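Local coordinates for protein alpha-1,3-glucanase (Paenibacillus glycanilyticus, PDB 6K0P) that hydrolyses alpha-1,3-glucan as a glycoside hydrolase family 87 enzyme, deposited here as the catalytic domain with bound nigerose, at residues G338-I344 / Y369-K374; T424-Q430 / R472-I477. The protein carries 1 engineered substitution. All blocks are in the same frame, centred on the assembly; numbering follows the deposited sequence.

Contact 1: residues G338-I344 / Y369-K374; sequences GSSYNVI and YNVGNK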
loop_
_atom_site.group_PDB
_atom_site.type_symbol
_atom_site.label_atom_id
_atom_site.label_comp_id
_atom_site.label_asym_id
_atom_site.label_seq_id
_atom_site.Cartn_x
_atom_site.Cartn_y
_atom_site.Cartn_z
ATOM N N GLY A 338 -16.434 -12.771 -5.728
ATOM C CA GLY A 338 -16.686 -13.130 -7.105
ATOM C C GLY A 338 -15.897 -12.335 -8.120
ATOM O O GLY A 338 -15.896 -12.699 -9.302
ATOM N N SER A 339 -15.219 -11.271 -7.697
ATOM C CA SER A 339 -14.482 -10.422 -8.623
ATOM C C SER A 339 -13.455 -11.218 -9.410
ATOM O O SER A 339 -12.542 -11.823 -8.827
ATOM C CB SER A 339 -13.801 -9.295 -7.848
ATOM O OG SER A 339 -14.760 -8.496 -7.173
ATOM N N SER A 340 -13.571 -11.186 -10.741
ATOM C CA SER A 340 -12.788 -12.053 -11.608
ATOM C C SER A 340 -12.282 -11.306 -12.834
ATOM O O SER A 340 -12.873 -10.315 -13.274
ATOM C CB SER A 340 -13.628 -13.258 -12.048
ATOM O OG SER A 340 -13.976 -14.043 -10.921
ATOM N N TYR A 341 -11.173 -11.801 -13.385
ATOM C CA TYR A 341 -10.650 -11.324 -14.666
ATOM C C TYR A 341 -10.306 -9.838 -14.642
ATOM O O TYR A 341 -10.393 -9.151 -15.666
ATOM C CB TYR A 341 -11.579 -11.673 -15.837
ATOM C CG TYR A 341 -11.882 -13.151 -15.886
ATOM C CD1 TYR A 341 -10.892 -14.059 -16.240
ATOM C CD2 TYR A 341 -13.138 -13.637 -15.550
ATOM C CE1 TYR A 341 -11.149 -15.414 -16.268
ATOM C CE2 TYR A 341 -13.407 -14.997 -15.579
ATOM C CZ TYR A 341 -12.405 -15.868 -15.937
ATOM O OH TYR A 341 -12.662 -17.223 -15.969
ATOM N N ASN A 342 -9.902 -9.333 -13.480
ATOM C CA ASN A 342 -9.481 -7.945 -13.366
ATOM C C ASN A 342 -7.992 -7.814 -13.636
ATOM O O ASN A 342 -7.201 -8.734 -13.387
ATOM C CB ASN A 342 -9.807 -7.395 -11.981
ATOM C CG ASN A 342 -11.294 -7.367 -11.714
ATOM O OD1 ASN A 342 -12.013 -6.517 -12.246
ATOM N ND2 ASN A 342 -11.771 -8.305 -10.909
ATOM N N VAL A 343 -7.613 -6.644 -14.134
ATOM C CA VAL A 343 -6.231 -6.289 -14.417
ATOM C C VAL A 343 -5.853 -5.176 -13.446
ATOM O O VAL A 343 -6.311 -4.037 -13.585
ATOM C CB VAL A 343 -6.072 -5.845 -15.876
ATOM C CG1 VAL A 343 -4.671 -5.303 -16.138
ATOM C CG2 VAL A 343 -6.375 -7.028 -16.800
ATOM N N ILE A 344 -5.045 -5.514 -12.444
ATOM C CA ILE A 344 -4.531 -4.548 -11.476
ATOM C C ILE A 344 -3.041 -4.433 -11.767
ATOM O O ILE A 344 -2.241 -5.238 -11.279
ATOM C CB ILE A 344 -4.799 -5.010 -10.032
ATOM C CG1 ILE A 344 -6.271 -5.404 -9.855
ATOM C CG2 ILE A 344 -4.383 -3.936 -9.021
ATOM C CD1 ILE A 344 -7.253 -4.315 -10.170
ATOM N N TYR A 369 -15.496 -18.903 -6.959
ATOM C CA TYR A 369 -14.226 -18.303 -6.581
ATOM C C TYR A 369 -14.002 -17.018 -7.361
ATOM O O TYR A 369 -14.515 -16.847 -8.473
ATOM C CB TYR A 369 -13.063 -19.235 -6.949
ATOM C CG TYR A 369 -13.119 -20.609 -6.327
ATOM C CD1 TYR A 369 -12.582 -20.840 -5.068
ATOM C CD2 TYR A 369 -13.665 -21.685 -7.017
ATOM C CE1 TYR A 369 -12.614 -22.095 -4.491
ATOM C CE2 TYR A 369 -13.703 -22.947 -6.450
ATOM C CZ TYR A 369 -13.175 -23.145 -5.187
ATOM O OH TYR A 369 -13.211 -24.394 -4.605
ATOM N N ASN A 370 -13.209 -16.120 -6.775
ATOM C CA ASN A 370 -12.565 -15.084 -7.572
ATOM C C ASN A 370 -11.499 -15.757 -8.423
ATOM O O ASN A 370 -10.624 -16.443 -7.888
ATOM C CB ASN A 370 -11.876 -14.067 -6.658
ATOM C CG ASN A 370 -12.834 -13.353 -5.737
ATOM O OD1 ASN A 370 -13.920 -13.843 -5.445
ATOM N ND2 ASN A 370 -12.416 -12.195 -5.245
ATOM N N VAL A 371 -11.555 -15.562 -9.741
ATOM C CA VAL A 371 -10.675 -16.282 -10.658
ATOM C C VAL A 371 -10.107 -15.356 -11.724
ATOM O O VAL A 371 -10.718 -14.347 -12.094
ATOM C CB VAL A 371 -11.361 -17.499 -11.338
ATOM C CG1 VAL A 371 -11.964 -18.451 -10.309
ATOM C CG2 VAL A 371 -12.414 -17.049 -12.356
ATOM N N GLY A 372 -8.935 -15.721 -12.238
ATOM C CA GLY A 372 -8.432 -15.096 -13.444
ATOM C C GLY A 372 -7.919 -13.688 -13.276
ATOM O O GLY A 372 -7.704 -13.002 -14.281
ATOM N N ASN A 373 -7.716 -13.237 -12.045
ATOM C CA ASN A 373 -7.205 -11.896 -11.809
ATOM C C ASN A 373 -5.696 -11.860 -11.995
ATOM O O ASN A 373 -4.997 -12.855 -11.791
ATOM C CB ASN A 373 -7.560 -11.450 -10.392
ATOM C CG ASN A 373 -9.057 -11.331 -10.188
ATOM O OD1 ASN A 373 -9.681 -10.385 -10.664
ATOM N ND2 ASN A 373 -9.648 -12.294 -9.482
ATOM N N LYS A 374 -5.200 -10.699 -12.410
ATOM C CA LYS A 374 -3.776 -10.488 -12.641
ATOM C C LYS A 374 -3.381 -9.223 -11.899
ATOM O O LYS A 374 -3.798 -8.120 -12.277
ATOM C CB LYS A 374 -3.465 -10.388 -14.136
ATOM C CG LYS A 374 -3.714 -11.709 -14.881
ATOM C CD LYS A 374 -3.424 -11.571 -16.364
ATOM C CE LYS A 374 -3.713 -12.871 -17.104
ATOM N NZ LYS A 374 -2.899 -14.013 -16.589
HETATM O O HOH W 1 -6.965 -10.679 -15.553
#
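Asn370 opens the pairing: its OD1 accepts from Gly338 N at 2.7 Å, while its own backbone is tied onward to Asn397 and Ser395. At Gly338 phi is +103°, where a side chain would jam against the preceding carbonyl. Val371 N donates to Ser340 OG (3.1 Å), which in turn donates to Gly338 O (2.8 Å), and Val371 O accepts from Tyr341 N (2.9 Å) beneath one face of the Tyr341 ring. Gly372 then makes room for that ring, since a CB here would lie only 2.4 Å from Tyr341 CE1; a water bridges Gly372 O and Asn342 O. Asn373 is the centre of the polar network. Asn373 ND2 donates to Ser339 O, and Asn373 OD1 accepts from both Asn342 N and Asn342 ND2, all at 3.0 Å. Asn342 and Asn373 share one rotamer (chi1 -64°, chi2 -75° in both), aligning their amides, and that of Asn342 reaches the preceding turn at Ser315 and Asn318. Finally Lys374 N to Asn342 O (3.0 Å) and Ile344 N to Lys374 O (2.9 Å) bracket Val343 in a parallel bridge. Matching asparagines on successive turns, an asparagine ladder leading into parallel strands, are characteristic of the right-handed parallel beta-helix.

Contact 2: residues T424-Q430 / R472-I477; sequences TLGFGDQ and RAIKNI. With ACY (acetic acid), chain L.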
loop_
_atom_site.group_PDB
_atom_site.type_symbol
_atom_site.label_atom_id
_atom_site.label_comp_id
_atom_site.label_asym_id
_atom_site.label_seq_id
_atom_site.Cartn_x
_atom_site.Cartn_y
_atom_site.Cartn_z
ATOM N N THR A 424 -17.098 -18.906 2.063
ATOM C CA THR A 424 -16.025 -19.102 1.097
ATOM C C THR A 424 -15.554 -20.547 1.115
ATOM O O THR A 424 -15.617 -21.226 2.139
ATOM C CB THR A 424 -14.836 -18.173 1.362
ATOM O OG1 THR A 424 -13.719 -18.614 0.582
ATOM C CG2 THR A 424 -14.460 -18.180 2.835
ATOM N N LEU A 425 -15.072 -21.003 -0.040
ATOM C CA LEU A 425 -14.526 -22.341 -0.202
ATOM C C LEU A 425 -13.013 -22.381 -0.041
ATOM O O LEU A 425 -12.417 -23.452 -0.174
ATOM C CB LEU A 425 -14.906 -22.891 -1.579
ATOM C CG LEU A 425 -16.386 -22.725 -1.941
ATOM C CD1 LEU A 425 -16.607 -22.897 -3.439
ATOM C CD2 LEU A 425 -17.224 -23.716 -1.157
ATOM N N GLY A 426 -12.372 -21.250 0.241
ATOM C CA GLY A 426 -10.922 -21.246 0.331
ATOM C C GLY A 426 -10.276 -21.198 -1.045
ATOM O O GLY A 426 -10.784 -20.570 -1.973
ATOM N N PHE A 427 -9.127 -21.862 -1.168
ATOM C CA PHE A 427 -8.440 -21.927 -2.448
ATOM C C PHE A 427 -9.032 -23.039 -3.306
ATOM O O PHE A 427 -9.506 -24.058 -2.797
ATOM C CB PHE A 427 -6.933 -22.141 -2.256
ATOM C CG PHE A 427 -6.239 -20.933 -1.703
ATOM C CD1 PHE A 427 -5.860 -19.907 -2.544
ATOM C CD2 PHE A 427 -6.029 -20.792 -0.337
ATOM C CE1 PHE A 427 -5.238 -18.766 -2.042
ATOM C CE2 PHE A 427 -5.411 -19.653 0.177
ATOM C CZ PHE A 427 -5.021 -18.631 -0.679
ATOM N N GLY A 428 -8.997 -22.831 -4.617
ATOM C CA GLY A 428 -9.571 -23.752 -5.576
ATOM C C GLY A 428 -8.544 -24.675 -6.201
ATOM O O GLY A 428 -7.468 -24.923 -5.647
ATOM N N ASP A 429 -8.884 -25.183 -7.386
ATOM C CA ASP A 429 -8.119 -26.257 -8.016
ATOM C C ASP A 429 -7.060 -25.775 -8.996
ATOM O O ASP A 429 -6.328 -26.608 -9.549
ATOM C CB ASP A 429 -9.066 -27.243 -8.705
ATOM C CG ASP A 429 -9.786 -28.132 -7.712
ATOM O OD1 ASP A 429 -9.509 -28.026 -6.496
ATOM O OD2 ASP A 429 -10.632 -28.935 -8.151
ATOM N N GLN A 430 -6.951 -24.472 -9.232
ATOM C CA GLN A 430 -5.912 -23.926 -10.089
ATOM C C GLN A 430 -5.027 -22.998 -9.267
ATOM O O GLN A 430 -5.490 -22.364 -8.309
ATOM C CB GLN A 430 -6.519 -23.200 -11.308
ATOM C CG GLN A 430 -7.335 -24.144 -12.194
ATOM C CD GLN A 430 -7.833 -23.510 -13.489
ATOM O OE1 GLN A 430 -7.679 -22.313 -13.718
ATOM N NE2 GLN A 430 -8.432 -24.326 -14.347
ATOM N N ARG A 472 -10.705 -23.271 5.756
ATOM C CA ARG A 472 -11.078 -23.695 4.416
ATOM C C ARG A 472 -9.853 -24.246 3.690
ATOM O O ARG A 472 -8.718 -24.142 4.165
ATOM C CB ARG A 472 -11.704 -22.535 3.630
ATOM C CG ARG A 472 -12.944 -21.922 4.285
ATOM C CD ARG A 472 -14.109 -22.904 4.339
ATOM N NE ARG A 472 -15.290 -22.281 4.932
ATOM C CZ ARG A 472 -15.659 -22.445 6.197
ATOM N NH1 ARG A 472 -14.949 -23.223 7.004
ATOM N NH2 ARG A 472 -16.743 -21.836 6.661
ATOM N N ALA A 473 -10.101 -24.828 2.515
ATOM C CA ALA A 473 -9.058 -25.524 1.772
ATOM C C ALA A 473 -7.875 -24.608 1.487
ATOM O O ALA A 473 -8.037 -23.455 1.076
ATOM C CB ALA A 473 -9.624 -26.047 0.451
ATOM N N ILE A 474 -6.677 -25.148 1.685
ATOM C CA ILE A 474 -5.422 -24.454 1.422
ATOM C C ILE A 474 -4.620 -25.326 0.463
ATOM O O ILE A 474 -4.085 -26.378 0.855
ATOM C CB ILE A 474 -4.663 -24.118 2.721
ATOM C CG1 ILE A 474 -3.227 -23.683 2.430
ATOM C CG2 ILE A 474 -4.697 -25.286 3.722
ATOM C CD1 ILE A 474 -3.120 -22.291 1.833
ATOM N N LYS A 475 -4.570 -24.920 -0.802
ATOM C CA LYS A 475 -4.032 -25.791 -1.837
ATOM C C LYS A 475 -3.642 -24.970 -3.054
ATOM O O LYS A 475 -4.173 -23.881 -3.294
ATOM C CB LYS A 475 -5.034 -26.886 -2.241
ATOM C CG LYS A 475 -6.431 -26.369 -2.610
ATOM C CD LYS A 475 -7.322 -27.511 -3.096
ATOM C CE LYS A 475 -8.777 -27.090 -3.205
ATOM N NZ LYS A 475 -9.644 -28.213 -3.703
ATOM N N ASN A 476 -2.705 -25.519 -3.829
ATOM C CA ASN A 476 -2.350 -24.976 -5.137
ATOM C C ASN A 476 -1.805 -23.554 -5.017
ATOM O O ASN A 476 -2.374 -22.592 -5.531
ATOM C CB ASN A 476 -3.536 -25.079 -6.103
ATOM C CG ASN A 476 -3.962 -26.513 -6.313
ATOM O OD1 ASN A 476 -3.128 -27.362 -6.620
ATOM N ND2 ASN A 476 -5.243 -26.804 -6.098
ATOM N N ILE A 477 -0.680 -23.452 -4.310
ATOM C CA ILE A 477 0.023 -22.199 -4.054
ATOM C C ILE A 477 1.430 -22.365 -4.596
ATOM O O ILE A 477 2.145 -23.286 -4.186
ATOM C CB ILE A 477 0.090 -21.894 -2.549
ATOM C CG1 ILE A 477 -1.307 -21.896 -1.919
ATOM C CG2 ILE A 477 0.853 -20.588 -2.299
ATOM C CD1 ILE A 477 -2.231 -20.830 -2.438
HETATM C C ACY L . -11.502 -24.201 -9.739
HETATM O O ACY L . -10.770 -23.384 -10.409
HETATM O OXT ACY L . -11.229 -24.663 -8.637
HETATM C CH3 ACY L . -12.805 -24.577 -10.472
HETATM O O HOH W 2 -17.374 -20.324 4.643
HETATM O O HOH W 3 -12.805 -25.752 2.274
HETATM O O HOH W 4 -5.184 -21.609 -5.506
#
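The CA-to-CB bond of Phe427 (chi1 -71°) is directed toward 472-477, and its ring offers one face to Ile477: CD1 sits 3.8 Å from the centroid and 16° off the normal, a CH-pi contact. The m,m rotamer of Ile477 brings that methyl over the ring, whereas Ile474, whose CA-to-CB bond points away, takes a t,p rotamer that sets CD1 3.9 Å from Phe427 CE2. Phe427 N is anchored on Ala473 O at 3.0 Å. Lys475 has a p chi1 and then extends, NZ forming a salt bridge with Asp429 OD1 (2.8 Å). Asn476, in the m rotamer, donates from ND2 to Gly428 O (2.9 Å); its OD1 is held by Asn506 of the next turn. Two successive m angles fold Arg472 alongside Thr424, giving a weak bond from NE to Thr424 O (3.0 Å). Thr424 OG1 accepts from Gly426 N in an ST turn, and Gly426 lacks the CB that would clash with Arg472 and Ala473. Asp429 N donates to OXT of acetic acid (2.7 Å), probably from the crystallisation liquor. Phe427, also against Ile415 and Thr432, is buried where the loop before strand 432-435 meets strand 475-485, in neighbouring coils of the right-handed parallel beta-helix.

Overall arrangement
Both contacts belong to the mixed, mainly parallel sheet system of the beta-helix, and come in series: contact 1 closes at Lys374 before contact 2 opens at Thr424. Their centres lie 15 Å apart on the same side of the chain's centre. Strands pair in the order 343-350, 374-383, 397-407, 432-435 and 475-485, from contact 1 into contact 2. Tyr369 CE1 also packs 3.5 Å from Gly426 O and 3.6 Å from Gly428 CA, linking the contacts, each of which joins neighbouring turns. The beta-helix also carries bound glucose units: one lies about 10 Å from the side chain of Asn370 and one about 10 Å from that of Thr424, neither residue lining a sugar pocket.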